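PDB 2EB0: manganese-dependent inorganic pyrophosphatase from Methanocaldococcus jannaschii, which catalyses the hydrolysis of inorganic diphosphate to two phosphates, using two manganese ions per subunit as cofactor. Local coordinates for residues F41-F46 / A137-S142; K130-D135 / K165-I170; K274-K279 / P299-A304. All blocks are in the same frame, centred on the assembly; numbering follows the deposited sequence.

Contact 1: residues F41-F46 / A137-S142; sequences FVLRKF and AGLLLS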
ATOM      1  N   PHE B  41      16.747  16.483 -21.119  1.00 19.66           N
ATOM      2  CA  PHE B  41      16.050  17.473 -21.924  1.00 19.48           C
ATOM      3  C   PHE B  41      15.075  18.275 -21.057  1.00 19.31           C
ATOM      4  O   PHE B  41      15.092  19.509 -21.060  1.00 18.22           O
ATOM      5  CB  PHE B  41      15.305  16.750 -23.053  1.00 19.30           C
ATOM      6  CG  PHE B  41      14.243  17.578 -23.724  1.00 20.25           C
ATOM      7  CD1 PHE B  41      14.566  18.767 -24.368  1.00 18.87           C
ATOM      8  CD2 PHE B  41      12.919  17.143 -23.739  1.00 18.23           C
ATOM      9  CE1 PHE B  41      13.589  19.514 -25.022  1.00 20.33           C
ATOM     10  CE2 PHE B  41      11.938  17.875 -24.386  1.00 18.51           C
ATOM     11  CZ  PHE B  41      12.268  19.065 -25.031  1.00 19.92           C
ATOM     12  N   VAL B  42      14.242  17.564 -20.304  1.00 22.23           N
ATOM     13  CA  VAL B  42      13.252  18.193 -19.437  1.00 22.02           C
ATOM     14  C   VAL B  42      13.882  19.064 -18.346  1.00 22.71           C
ATOM     15  O   VAL B  42      13.402  20.169 -18.072  1.00 23.17           O
ATOM     16  CB  VAL B  42      12.318  17.112 -18.806  1.00 14.84           C
ATOM     17  CG1 VAL B  42      11.461  17.708 -17.711  1.00 15.81           C
ATOM     18  CG2 VAL B  42      11.426  16.525 -19.879  1.00 11.82           C
ATOM     19  N   LEU B  43      14.959  18.581 -17.732  1.00 23.04           N
ATOM     20  CA  LEU B  43      15.637  19.347 -16.686  1.00 22.89           C
ATOM     21  C   LEU B  43      16.220  20.632 -17.262  1.00 24.69           C
ATOM     22  O   LEU B  43      15.999  21.726 -16.731  1.00 25.45           O
ATOM     23  CB  LEU B  43      16.763  18.526 -16.062  1.00 19.91           C
ATOM     24  CG  LEU B  43      16.360  17.245 -15.336  1.00 20.99           C
ATOM     25  CD1 LEU B  43      17.599  16.620 -14.734  1.00 19.22           C
ATOM     26  CD2 LEU B  43      15.330  17.558 -14.262  1.00 21.81           C
ATOM     27  N   ARG B  44      16.976  20.496 -18.344  1.00 19.51           N
ATOM     28  CA  ARG B  44      17.563  21.661 -18.989  1.00 20.18           C
ATOM     29  C   ARG B  44      16.453  22.652 -19.373  1.00 19.24           C
ATOM     30  O   ARG B  44      16.588  23.858 -19.193  1.00 17.10           O
ATOM     31  CB  ARG B  44      18.332  21.240 -20.244  1.00 37.56           C
ATOM     32  CG  ARG B  44      18.755  22.414 -21.123  1.00 41.14           C
ATOM     33  CD  ARG B  44      19.567  21.980 -22.334  1.00 43.56           C
ATOM     34  NE  ARG B  44      20.926  21.583 -21.981  1.00 49.27           N
ATOM     35  CZ  ARG B  44      21.319  20.330 -21.784  1.00 53.82           C
ATOM     36  NH1 ARG B  44      20.453  19.328 -21.906  1.00 54.48           N
ATOM     37  NH2 ARG B  44      22.585  20.078 -21.469  1.00 56.28           N
ATOM     38  N   LYS B  45      15.349  22.126 -19.885  1.00 27.52           N
ATOM     39  CA  LYS B  45      14.247  22.973 -20.311  1.00 29.20           C
ATOM     40  C   LYS B  45      13.728  23.900 -19.224  1.00 29.42           C
ATOM     41  O   LYS B  45      13.515  25.082 -19.471  1.00 29.03           O
ATOM     42  CB  LYS B  45      13.099  22.116 -20.846  1.00 22.15           C
ATOM     43  CG  LYS B  45      11.934  22.915 -21.397  1.00 22.66           C
ATOM     44  CD  LYS B  45      10.993  22.003 -22.166  1.00 24.74           C
ATOM     45  CE  LYS B  45       9.921  22.785 -22.904  1.00 26.04           C
ATOM     46  NZ  LYS B  45       8.857  23.271 -22.000  1.00 25.53           N
ATOM     47  N   PHE B  46      13.533  23.379 -18.017  1.00 21.31           N
ATOM     48  CA  PHE B  46      13.010  24.215 -16.949  1.00 22.54           C
ATOM     49  C   PHE B  46      14.040  24.768 -15.992  1.00 23.34           C
ATOM     50  O   PHE B  46      13.693  25.236 -14.914  1.00 25.75           O
ATOM     51  CB  PHE B  46      11.914  23.465 -16.190  1.00 17.53           C
ATOM     52  CG  PHE B  46      10.760  23.091 -17.059  1.00 18.49           C
ATOM     53  CD1 PHE B  46      10.670  21.819 -17.607  1.00 14.95           C
ATOM     54  CD2 PHE B  46       9.794  24.040 -17.396  1.00 16.13           C
ATOM     55  CE1 PHE B  46       9.632  21.493 -18.486  1.00 17.21           C
ATOM     56  CE2 PHE B  46       8.759  23.723 -18.268  1.00 18.12           C
ATOM     57  CZ  PHE B  46       8.675  22.445 -18.816  1.00 15.74           C
ATOM     58  N   ALA B 137       6.504  23.138 -11.871  1.00 20.95           N
ATOM     59  CA  ALA B 137       5.227  22.789 -12.491  1.00 20.90           C
ATOM     60  C   ALA B 137       5.545  22.153 -13.850  1.00 20.40           C
ATOM     61  O   ALA B 137       4.856  21.235 -14.302  1.00 17.03           O
ATOM     62  CB  ALA B 137       4.368  24.029 -12.679  1.00 12.84           C
ATOM     63  N   GLY B 138       6.608  22.648 -14.479  1.00 21.08           N
ATOM     64  CA  GLY B 138       7.032  22.122 -15.763  1.00 20.97           C
ATOM     65  C   GLY B 138       7.522  20.690 -15.655  1.00 20.91           C
ATOM     66  O   GLY B 138       7.310  19.898 -16.570  1.00 21.74           O
ATOM     67  N   LEU B 139       8.187  20.349 -14.550  1.00 21.00           N
ATOM     68  CA  LEU B 139       8.684  18.984 -14.369  1.00 20.94           C
ATOM     69  C   LEU B 139       7.535  18.012 -14.172  1.00 20.33           C
ATOM     70  O   LEU B 139       7.536  16.915 -14.729  1.00 19.24           O
ATOM     71  CB  LEU B 139       9.608  18.868 -13.154  1.00 22.58           C
ATOM     72  CG  LEU B 139      10.932  19.621 -13.073  1.00 26.15           C
ATOM     73  CD1 LEU B 139      11.706  19.042 -11.897  1.00 25.90           C
ATOM     74  CD2 LEU B 139      11.745  19.486 -14.360  1.00 26.49           C
ATOM     75  N   LEU B 140       6.561  18.412 -13.360  1.00 15.41           N
ATOM     76  CA  LEU B 140       5.409  17.566 -13.100  1.00 15.69           C
ATOM     77  C   LEU B 140       4.685  17.324 -14.410  1.00 16.48           C
ATOM     78  O   LEU B 140       4.223  16.213 -14.688  1.00 17.24           O
ATOM     79  CB  LEU B 140       4.461  18.231 -12.103  1.00 18.02           C
ATOM     80  CG  LEU B 140       4.953  18.412 -10.667  1.00 22.35           C
ATOM     81  CD1 LEU B 140       3.807  18.998  -9.824  1.00 11.66           C
ATOM     82  CD2 LEU B 140       5.419  17.076 -10.098  1.00 11.66           C
ATOM     83  N   LEU B 141       4.589  18.384 -15.209  1.00 22.32           N
ATOM     84  CA  LEU B 141       3.939  18.320 -16.507  1.00 19.88           C
ATOM     85  C   LEU B 141       4.674  17.319 -17.380  1.00 18.06           C
ATOM     86  O   LEU B 141       4.067  16.446 -17.989  1.00 17.84           O
ATOM     87  CB  LEU B 141       3.968  19.688 -17.187  1.00 16.13           C
ATOM     88  CG  LEU B 141       3.493  19.691 -18.645  1.00 19.15           C
ATOM     89  CD1 LEU B 141       2.145  19.001 -18.764  1.00 16.34           C
ATOM     90  CD2 LEU B 141       3.406  21.134 -19.137  1.00 19.40           C
ATOM     91  N   SER B 142       5.991  17.463 -17.439  1.00 14.23           N
ATOM     92  CA  SER B 142       6.820  16.574 -18.244  1.00 15.98           C
ATOM     93  C   SER B 142       6.665  15.127 -17.775  1.00 15.83           C
ATOM     94  O   SER B 142       6.570  14.203 -18.587  1.00 15.93           O
ATOM     95  CB  SER B 142       8.287  16.992 -18.139  1.00 14.38           C
ATOM     96  OG  SER B 142       8.428  18.371 -18.414  1.00 18.57           O
TER

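Contact 2: residues K130-D135 / K165-I170; sequences KELKPD and KKLAEI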
ATOM      1  N   LYS B 130       4.039  25.117   0.287  1.00 42.16           N
ATOM      2  CA  LYS B 130       4.851  26.030  -0.511  1.00 38.21           C
ATOM      3  C   LYS B 130       4.171  26.255  -1.863  1.00 37.06           C
ATOM      4  O   LYS B 130       3.231  25.541  -2.214  1.00 37.47           O
ATOM      5  CB  LYS B 130       6.249  25.433  -0.673  1.00 34.52           C
ATOM      6  CG  LYS B 130       6.873  25.083   0.676  1.00 34.64           C
ATOM      7  CD  LYS B 130       8.140  24.265   0.571  1.00 35.09           C
ATOM      8  CE  LYS B 130       9.347  25.123   0.277  1.00 37.67           C
ATOM      9  NZ  LYS B 130      10.591  24.304   0.295  1.00 35.38           N
ATOM     10  N   GLU B 131       4.618  27.251  -2.617  0.50 14.30           N
ATOM     11  CA  GLU B 131       3.999  27.512  -3.907  0.50 12.61           C
ATOM     12  C   GLU B 131       4.691  26.775  -5.047  0.50 11.48           C
ATOM     13  O   GLU B 131       5.916  26.712  -5.112  0.50  9.78           O
ATOM     14  CB  GLU B 131       3.989  29.010  -4.212  0.50 27.68           C
ATOM     15  CG  GLU B 131       3.432  29.328  -5.591  0.50 29.46           C
ATOM     16  CD  GLU B 131       3.476  30.803  -5.934  0.50 31.68           C
ATOM     17  OE1 GLU B 131       3.097  31.152  -7.070  1.00 33.60           O
ATOM     18  OE2 GLU B 131       3.883  31.614  -5.078  1.00 34.05           O
ATOM     19  N   LEU B 132       3.895  26.231  -5.955  1.00 27.02           N
ATOM     20  CA  LEU B 132       4.436  25.510  -7.101  1.00 28.65           C
ATOM     21  C   LEU B 132       4.866  26.499  -8.173  1.00 27.37           C
ATOM     22  O   LEU B 132       4.033  27.052  -8.884  1.00 30.16           O
ATOM     23  CB  LEU B 132       3.382  24.579  -7.701  1.00 26.48           C
ATOM     24  CG  LEU B 132       3.760  23.135  -8.024  1.00 27.15           C
ATOM     25  CD1 LEU B 132       2.919  22.687  -9.222  1.00 26.48           C
ATOM     26  CD2 LEU B 132       5.239  23.010  -8.340  1.00 24.76           C
ATOM     27  N   LYS B 133       6.167  26.718  -8.292  1.00 30.76           N
ATOM     28  CA  LYS B 133       6.682  27.635  -9.291  1.00 29.83           C
ATOM     29  C   LYS B 133       6.584  27.017 -10.682  1.00 29.26           C
ATOM     30  O   LYS B 133       6.447  25.802 -10.826  1.00 29.79           O
ATOM     31  CB  LYS B 133       8.137  28.001  -8.968  1.00 42.62           C
ATOM     32  CG  LYS B 133       8.281  28.828  -7.695  1.00 44.96           C
ATOM     33  CD  LYS B 133       7.425  30.081  -7.792  1.00 46.94           C
ATOM     34  CE  LYS B 133       7.348  30.831  -6.476  1.00 48.91           C
ATOM     35  NZ  LYS B 133       6.608  32.115  -6.639  1.00 47.83           N
ATOM     36  N   PRO B 134       6.656  27.851 -11.728  1.00 24.74           N
ATOM     37  CA  PRO B 134       6.575  27.382 -13.111  1.00 24.86           C
ATOM     38  C   PRO B 134       7.568  26.280 -13.471  1.00 24.87           C
ATOM     39  O   PRO B 134       7.208  25.322 -14.162  1.00 21.82           O
ATOM     40  CB  PRO B 134       6.798  28.654 -13.922  1.00 26.53           C
ATOM     41  CG  PRO B 134       7.611  29.489 -13.016  1.00 31.36           C
ATOM     42  CD  PRO B 134       6.930  29.294 -11.692  1.00 28.23           C
ATOM     43  N   ASP B 135       8.809  26.406 -13.010  1.00 24.00           N
ATOM     44  CA  ASP B 135       9.808  25.386 -13.316  1.00 25.10           C
ATOM     45  C   ASP B 135       9.424  24.012 -12.773  1.00 23.89           C
ATOM     46  O   ASP B 135       9.429  23.034 -13.520  1.00 23.86           O
ATOM     47  CB  ASP B 135      11.201  25.789 -12.807  1.00 34.93           C
ATOM     48  CG  ASP B 135      11.225  26.131 -11.327  1.00 38.93           C
ATOM     49  OD1 ASP B 135      12.339  26.410 -10.828  1.00 39.25           O
ATOM     50  OD2 ASP B 135      10.157  26.128 -10.664  1.00 40.16           O
ATOM     51  N   LYS B 165      -3.184  19.994 -17.852  0.50  4.64           N
ATOM     52  CA  LYS B 165      -3.641  21.309 -18.283  0.50  4.08           C
ATOM     53  C   LYS B 165      -3.340  22.407 -17.269  0.50  3.56           C
ATOM     54  O   LYS B 165      -2.893  23.484 -17.634  0.50  2.80           O
ATOM     55  CB  LYS B 165      -5.143  21.289 -18.577  0.50 15.13           C
ATOM     56  CG  LYS B 165      -5.523  20.510 -19.830  0.50 19.67           C
ATOM     57  CD  LYS B 165      -7.009  20.642 -20.133  0.50 19.21           C
ATOM     58  CE  LYS B 165      -7.418  19.802 -21.335  0.50 19.29           C
ATOM     59  NZ  LYS B 165      -7.288  18.341 -21.066  0.50 19.71           N
ATOM     60  N   LYS B 166      -3.602  22.139 -15.999  1.00 19.79           N
ATOM     61  CA  LYS B 166      -3.359  23.121 -14.952  1.00 22.12           C
ATOM     62  C   LYS B 166      -1.872  23.386 -14.748  1.00 24.28           C
ATOM     63  O   LYS B 166      -1.474  24.512 -14.449  1.00 23.54           O
ATOM     64  CB  LYS B 166      -3.988  22.649 -13.646  1.00 27.38           C
ATOM     65  CG  LYS B 166      -5.502  22.687 -13.652  1.00 29.02           C
ATOM     66  CD  LYS B 166      -6.080  21.939 -12.461  1.00 31.31           C
ATOM     67  CE  LYS B 166      -7.183  22.738 -11.784  1.00 34.13           C
ATOM     68  NZ  LYS B 166      -6.651  23.973 -11.123  1.00 35.57           N
ATOM     69  N   LEU B 167      -1.054  22.349 -14.902  1.00 24.92           N
ATOM     70  CA  LEU B 167       0.393  22.491 -14.741  1.00 26.85           C
ATOM     71  C   LEU B 167       0.974  23.290 -15.904  1.00 27.08           C
ATOM     72  O   LEU B 167       1.850  24.127 -15.706  1.00 27.87           O
ATOM     73  CB  LEU B 167       1.059  21.112 -14.653  1.00 19.05           C
ATOM     74  CG  LEU B 167       0.663  20.322 -13.403  1.00 18.08           C
ATOM     75  CD1 LEU B 167       1.144  18.886 -13.527  1.00 15.78           C
ATOM     76  CD2 LEU B 167       1.247  21.001 -12.155  1.00 15.97           C
ATOM     77  N   ALA B 168       0.472  23.028 -17.111  1.00 24.33           N
ATOM     78  CA  ALA B 168       0.912  23.736 -18.312  1.00 26.72           C
ATOM     79  C   ALA B 168       0.656  25.229 -18.133  1.00 28.31           C
ATOM     80  O   ALA B 168       1.447  26.071 -18.569  1.00 27.47           O
ATOM     81  CB  ALA B 168       0.150  23.223 -19.540  1.00 12.62           C
ATOM     82  N   GLU B 169      -0.459  25.546 -17.481  1.00 39.68           N
ATOM     83  CA  GLU B 169      -0.838  26.932 -17.223  1.00 41.23           C
ATOM     84  C   GLU B 169       0.197  27.627 -16.347  1.00 39.88           C
ATOM     85  O   GLU B 169       0.575  28.770 -16.606  1.00 39.97           O
ATOM     86  CB  GLU B 169      -2.206  26.981 -16.537  1.00 69.45           C
ATOM     87  CG  GLU B 169      -2.634  28.369 -16.091  1.00 76.53           C
ATOM     88  CD  GLU B 169      -3.977  28.371 -15.377  1.00 82.06           C
ATOM     89  OE1 GLU B 169      -4.390  29.445 -14.889  1.00 84.61           O
ATOM     90  OE2 GLU B 169      -4.623  27.302 -15.301  1.00 82.82           O
ATOM     91  N   ILE B 170       0.653  26.930 -15.309  1.00 28.03           N
ATOM     92  CA  ILE B 170       1.641  27.486 -14.392  1.00 27.02           C
ATOM     93  C   ILE B 170       3.026  27.547 -15.027  1.00 25.61           C
ATOM     94  O   ILE B 170       3.745  28.537 -14.866  1.00 24.67           O
ATOM     95  CB  ILE B 170       1.743  26.648 -13.096  1.00 35.42           C
ATOM     96  CG1 ILE B 170       0.375  26.567 -12.415  1.00 36.80           C
ATOM     97  CG2 ILE B 170       2.773  27.262 -12.156  1.00 35.78           C
ATOM     98  CD1 ILE B 170       0.355  25.664 -11.207  1.00 35.98           C
TER

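Contact 3: residues K274-K279 / P299-A304; sequences KAFNVK and PPLERA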
ATOM      1  N   LYS B 274       1.443 -18.593 -21.013  1.00 31.16           N
ATOM      2  CA  LYS B 274       0.311 -18.834 -20.129  1.00 31.27           C
ATOM      3  C   LYS B 274      -0.249 -17.475 -19.712  1.00 31.43           C
ATOM      4  O   LYS B 274      -1.458 -17.242 -19.729  1.00 30.86           O
ATOM      5  CB  LYS B 274       0.762 -19.612 -18.888  1.00 30.99           C
ATOM      6  CG  LYS B 274      -0.341 -19.820 -17.860  1.00 32.37           C
ATOM      7  CD  LYS B 274       0.201 -20.374 -16.550  1.00 34.90           C
ATOM      8  CE  LYS B 274      -0.871 -20.368 -15.471  1.00 38.58           C
ATOM      9  NZ  LYS B 274      -0.323 -20.635 -14.104  1.00 40.98           N
ATOM     10  N   ALA B 275       0.655 -16.573 -19.352  1.00 27.56           N
ATOM     11  CA  ALA B 275       0.276 -15.240 -18.920  1.00 26.33           C
ATOM     12  C   ALA B 275      -0.519 -14.470 -19.978  1.00 25.52           C
ATOM     13  O   ALA B 275      -1.450 -13.742 -19.641  1.00 26.07           O
ATOM     14  CB  ALA B 275       1.538 -14.451 -18.529  1.00 19.53           C
ATOM     15  N   PHE B 276      -0.173 -14.646 -21.252  1.00 26.11           N
ATOM     16  CA  PHE B 276      -0.853 -13.903 -22.308  1.00 26.90           C
ATOM     17  C   PHE B 276      -1.726 -14.664 -23.295  1.00 26.71           C
ATOM     18  O   PHE B 276      -1.987 -14.174 -24.397  1.00 27.13           O
ATOM     19  CB  PHE B 276       0.169 -13.057 -23.073  1.00 28.37           C
ATOM     20  CG  PHE B 276       0.893 -12.075 -22.203  1.00 29.12           C
ATOM     21  CD1 PHE B 276       2.043 -12.451 -21.513  1.00 27.09           C
ATOM     22  CD2 PHE B 276       0.373 -10.796 -21.999  1.00 28.87           C
ATOM     23  CE1 PHE B 276       2.662 -11.573 -20.626  1.00 29.81           C
ATOM     24  CE2 PHE B 276       0.985  -9.908 -21.115  1.00 28.41           C
ATOM     25  CZ  PHE B 276       2.130 -10.296 -20.424  1.00 29.87           C
ATOM     26  N   ASN B 277      -2.191 -15.844 -22.901  0.50 13.24           N
ATOM     27  CA  ASN B 277      -3.056 -16.643 -23.760  0.50 14.18           C
ATOM     28  C   ASN B 277      -2.569 -16.627 -25.197  0.50 15.30           C
ATOM     29  O   ASN B 277      -3.361 -16.444 -26.119  0.50 13.55           O
ATOM     30  CB  ASN B 277      -4.490 -16.106 -23.726  0.50 34.59           C
ATOM     31  CG  ASN B 277      -5.116 -16.178 -22.349  0.50 35.57           C
ATOM     32  OD1 ASN B 277      -4.679 -15.509 -21.416  0.50 34.85           O
ATOM     33  ND2 ASN B 277      -6.152 -16.996 -22.217  0.50 36.97           N
ATOM     34  N   VAL B 278      -1.268 -16.816 -25.394  1.00 33.34           N
ATOM     35  CA  VAL B 278      -0.715 -16.816 -26.743  1.00 36.66           C
ATOM     36  C   VAL B 278       0.606 -17.580 -26.829  1.00 39.38           C
ATOM     37  O   VAL B 278       1.498 -17.392 -25.999  1.00 39.75           O
ATOM     38  CB  VAL B 278      -0.503 -15.359 -27.256  1.00 34.41           C
ATOM     39  CG1 VAL B 278       0.477 -14.622 -26.364  1.00 34.23           C
ATOM     40  CG2 VAL B 278      -0.015 -15.373 -28.695  1.00 34.10           C
ATOM     41  N   LYS B 279       0.719 -18.453 -27.829  1.00 46.91           N
ATOM     42  CA  LYS B 279       1.941 -19.229 -28.024  1.00 49.90           C
ATOM     43  C   LYS B 279       2.924 -18.375 -28.818  1.00 50.46           C
ATOM     44  O   LYS B 279       2.535 -17.694 -29.769  1.00 50.93           O
ATOM     45  CB  LYS B 279       1.650 -20.520 -28.791  1.00 81.98           C
ATOM     46  CG  LYS B 279       2.745 -21.568 -28.640  1.00 85.63           C
ATOM     47  CD  LYS B 279       2.713 -22.604 -29.756  1.00 87.66           C
ATOM     48  CE  LYS B 279       3.164 -22.001 -31.080  1.00 88.16           C
ATOM     49  NZ  LYS B 279       3.229 -23.013 -32.170  1.00 88.51           N
ATOM     50  N   PRO B 299       0.677  -7.419 -14.408  1.00 20.24           N
ATOM     51  CA  PRO B 299      -0.484  -8.112 -13.842  1.00 20.84           C
ATOM     52  C   PRO B 299      -0.718  -9.554 -14.287  1.00 21.04           C
ATOM     53  O   PRO B 299      -0.831 -10.448 -13.448  1.00 21.51           O
ATOM     54  CB  PRO B 299      -1.649  -7.187 -14.203  1.00 29.58           C
ATOM     55  CG  PRO B 299      -1.000  -5.837 -14.213  1.00 29.44           C
ATOM     56  CD  PRO B 299       0.287  -6.110 -14.952  1.00 29.30           C
ATOM     57  N   PRO B 300      -0.806  -9.803 -15.607  1.00 25.52           N
ATOM     58  CA  PRO B 300      -1.034 -11.171 -16.088  1.00 25.80           C
ATOM     59  C   PRO B 300       0.160 -12.085 -15.857  1.00 26.60           C
ATOM     60  O   PRO B 300       0.002 -13.286 -15.641  1.00 26.49           O
ATOM     61  CB  PRO B 300      -1.322 -10.967 -17.571  1.00 31.06           C
ATOM     62  CG  PRO B 300      -0.436  -9.823 -17.907  1.00 31.79           C
ATOM     63  CD  PRO B 300      -0.663  -8.874 -16.741  1.00 29.09           C
ATOM     64  N   LEU B 301       1.352 -11.501 -15.895  1.00 29.31           N
ATOM     65  CA  LEU B 301       2.577 -12.254 -15.702  1.00 29.54           C
ATOM     66  C   LEU B 301       2.766 -12.656 -14.231  1.00 30.35           C
ATOM     67  O   LEU B 301       3.048 -13.821 -13.935  1.00 29.09           O
ATOM     68  CB  LEU B 301       3.765 -11.432 -16.198  1.00 22.68           C
ATOM     69  CG  LEU B 301       5.019 -12.187 -16.628  1.00 26.00           C
ATOM     70  CD1 LEU B 301       4.687 -13.173 -17.763  1.00 25.09           C
ATOM     71  CD2 LEU B 301       6.066 -11.164 -17.101  1.00 25.60           C
ATOM     72  N   GLU B 302       2.611 -11.712 -13.305  1.00 22.26           N
ATOM     73  CA  GLU B 302       2.766 -12.082 -11.899  1.00 25.15           C
ATOM     74  C   GLU B 302       1.619 -12.974 -11.447  1.00 25.35           C
ATOM     75  O   GLU B 302       1.781 -13.780 -10.537  1.00 25.06           O
ATOM     76  CB  GLU B 302       2.837 -10.860 -10.985  1.00 31.57           C
ATOM     77  CG  GLU B 302       2.793 -11.242  -9.512  1.00 33.94           C
ATOM     78  CD  GLU B 302       3.062 -10.076  -8.581  1.00 35.95           C
ATOM     79  OE1 GLU B 302       2.530  -8.974  -8.836  1.00 35.56           O
ATOM     80  OE2 GLU B 302       3.800 -10.272  -7.588  1.00 34.56           O
ATOM     81  N   ARG B 303       0.455 -12.827 -12.072  1.00 25.10           N
ATOM     82  CA  ARG B 303      -0.675 -13.663 -11.708  1.00 26.86           C
ATOM     83  C   ARG B 303      -0.404 -15.079 -12.177  1.00 26.03           C
ATOM     84  O   ARG B 303      -0.737 -16.038 -11.487  1.00 26.18           O
ATOM     85  CB  ARG B 303      -1.975 -13.145 -12.322  1.00 54.99           C
ATOM     86  CG  ARG B 303      -2.702 -12.136 -11.448  1.00 59.84           C
ATOM     87  CD  ARG B 303      -4.176 -12.062 -11.812  1.00 64.80           C
ATOM     88  NE  ARG B 303      -4.375 -11.560 -13.166  1.00 68.38           N
ATOM     89  CZ  ARG B 303      -4.235 -10.285 -13.518  1.00 71.22           C
ATOM     90  NH1 ARG B 303      -3.898  -9.378 -12.607  1.00 71.31           N
ATOM     91  NH2 ARG B 303      -4.425  -9.918 -14.780  1.00 69.36           N
ATOM     92  N   ALA B 304       0.209 -15.209 -13.348  1.00 28.83           N
ATOM     93  CA  ALA B 304       0.535 -16.526 -13.882  1.00 29.70           C
ATOM     94  C   ALA B 304       1.541 -17.218 -12.962  1.00 30.24           C
ATOM     95  O   ALA B 304       1.377 -18.383 -12.617  1.00 30.22           O
ATOM     96  CB  ALA B 304       1.115 -16.401 -15.288  1.00 25.97           C
TER

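Contact 1: residues F41-F46 / A137-S142
Helices 37-45 and 134-148 run nearly antiparallel here, their short segments crossing at 158° with axes 9.8 Å apart. F46, just past the end of its helix, has CG anti to its carbonyl carbon, which lays the ring flat against the backbone of G138. G138 CA stands 3.5 Å from the centre of the F46 ring and close to its normal, a CH-pi contact over the face. A CB at position 138 would run into the ring. One helical turn on, the fit is tighter still: V42 CG1 presses to 3.3 Å from S142 CB. L139 CD2 gathers looser apolar contacts, with V42 CG1 at 3.8 Å and with L43 CD2 and F46 CD1 slightly farther off; these leucines face inward, onto helix 12-25. Toward solvent the contact loosens: partly exposed K45 lays CG over the other ring face, and its charge makes a cation-pi contact with F179 of helix 176-188. An alanine in place of F46 would take the ring off G138 and would probably loosen the helix pair at this end. The S142 hydroxyl turns back on its own helix, donating at 2.6 Å to G138 O, which also accepts S142 N, from above the carbonyl plane. No hydrogen bond crosses between the helices, which meet by van der Waals and CH-pi contact, S142 OG and G138 O lying against carbons of V42 and F46.

Contact 2: residues K130-D135 / K165-I170
Apolar side chains do most of the joining where the loop 130-133 runs into the start of helix 134-148, alongside the last turns of helix 158-171. L132 sends its CD1 tip obliquely across that of L167, reaching CD2 at 3.8 Å, while I170 CD1 lies more loosely at 4.4 Å from L132 CD1. L140 of helix 134-148 touches both L132 and L167. A second group of contacts sets carbon against main-chain oxygen. I170 has CG2 anti to its backbone N, so that this methyl comes to 3.5 Å from L132 O and also nears P134 CA. In return, P134 CB approaches I170 O to 3.2 Å, setting the proline against the last turn of the neighbouring helix. The polar interactions stay within the loop or go to other helices: K133 NZ forms a salt bridge with E131 OE2 at 3.2 Å, weak as a hydrogen bond, and the tyrosine hydroxyls of Y23 and Y117 hold E131 O and L132 N. K133 occupies the N-cap position and P134, which has no amide hydrogen to give, opens the first turn, a place well suited to proline. With the start of helix 134-148 thus set beside the end of helix 158-171, the next in sequence, the contact joins the open end of an antiparallel helical hairpin, the end away from its connecting loop, in the DHH part of the enzyme.

Contact 3: residues K274-K279 / P299-A304
A275, the last residue of helix 269-275, pushes its methyl group into the side of helix 293-306. There CB meets L301 CD1 at 3.5 Å, a snug fit for two carbons, and comes equally close to P300 O; A304 CB, one turn further along, completes the seat at 3.8 Å from A275 CB. Small residues on both sides let the backbones approach until the CA atoms of A275 and L301 are 5.0 Å apart. Flanking this centre, the F276 ring crosses P300 and L301 obliquely. Its CE2 comes to 3.5 Å from P300 CG, and CE1 on the other side of the ring reaches L301 CD1 at 3.9 Å, so one ring bridges two consecutive residues. At the opposite flank K274 reaches over in an extended chain, with CG anti to the backbone N, and donates from NZ to A304 O at 3.2 Å. The ammonium lies in the carbonyl plane on a lone pair, with a C=O...N angle of 128°.

Further out, F276 owes its place to the helix end: it is the first residue to leave helical geometry, and its ring also meets that of F272. L301 has CG anti to its own N and touches F208 of strand 204-208 as well. The prolines P299 and P300 lack amide hydrogens and kink their helix here, yet P299 O and P300 O still accept R303 N and A304 N. R303 itself packs on T96 of the second subunit.

Chemically, the contact is apolar apart from a lysine bonded to a main-chain oxygen. Since that acceptor belongs to the last turns of helix 293-306, the negative end of the helix dipole would be likely to favour the charged amine.

Contacts 1 and 2 form one continuous unit, their centres 11 Å apart, because both use helix 134-148: A137 CB touches I170 CG2 at 3.6 Å, and L141 CD2 meets A168 CA at 3.7 Å. The same helix carries D147, which binds manganese together with D13, D66 and H88. The side chains of S142 and L167 lie about 12 and 13 Å from a bound manganese ion, so both contacts lie near the metal site but outside its first shell. Contact 3 belongs to the DHHA2 domain, its centre 36 Å from that of contact 1 and 41 Å from that of contact 2, across the chain's centre and away from the metal-binding residues.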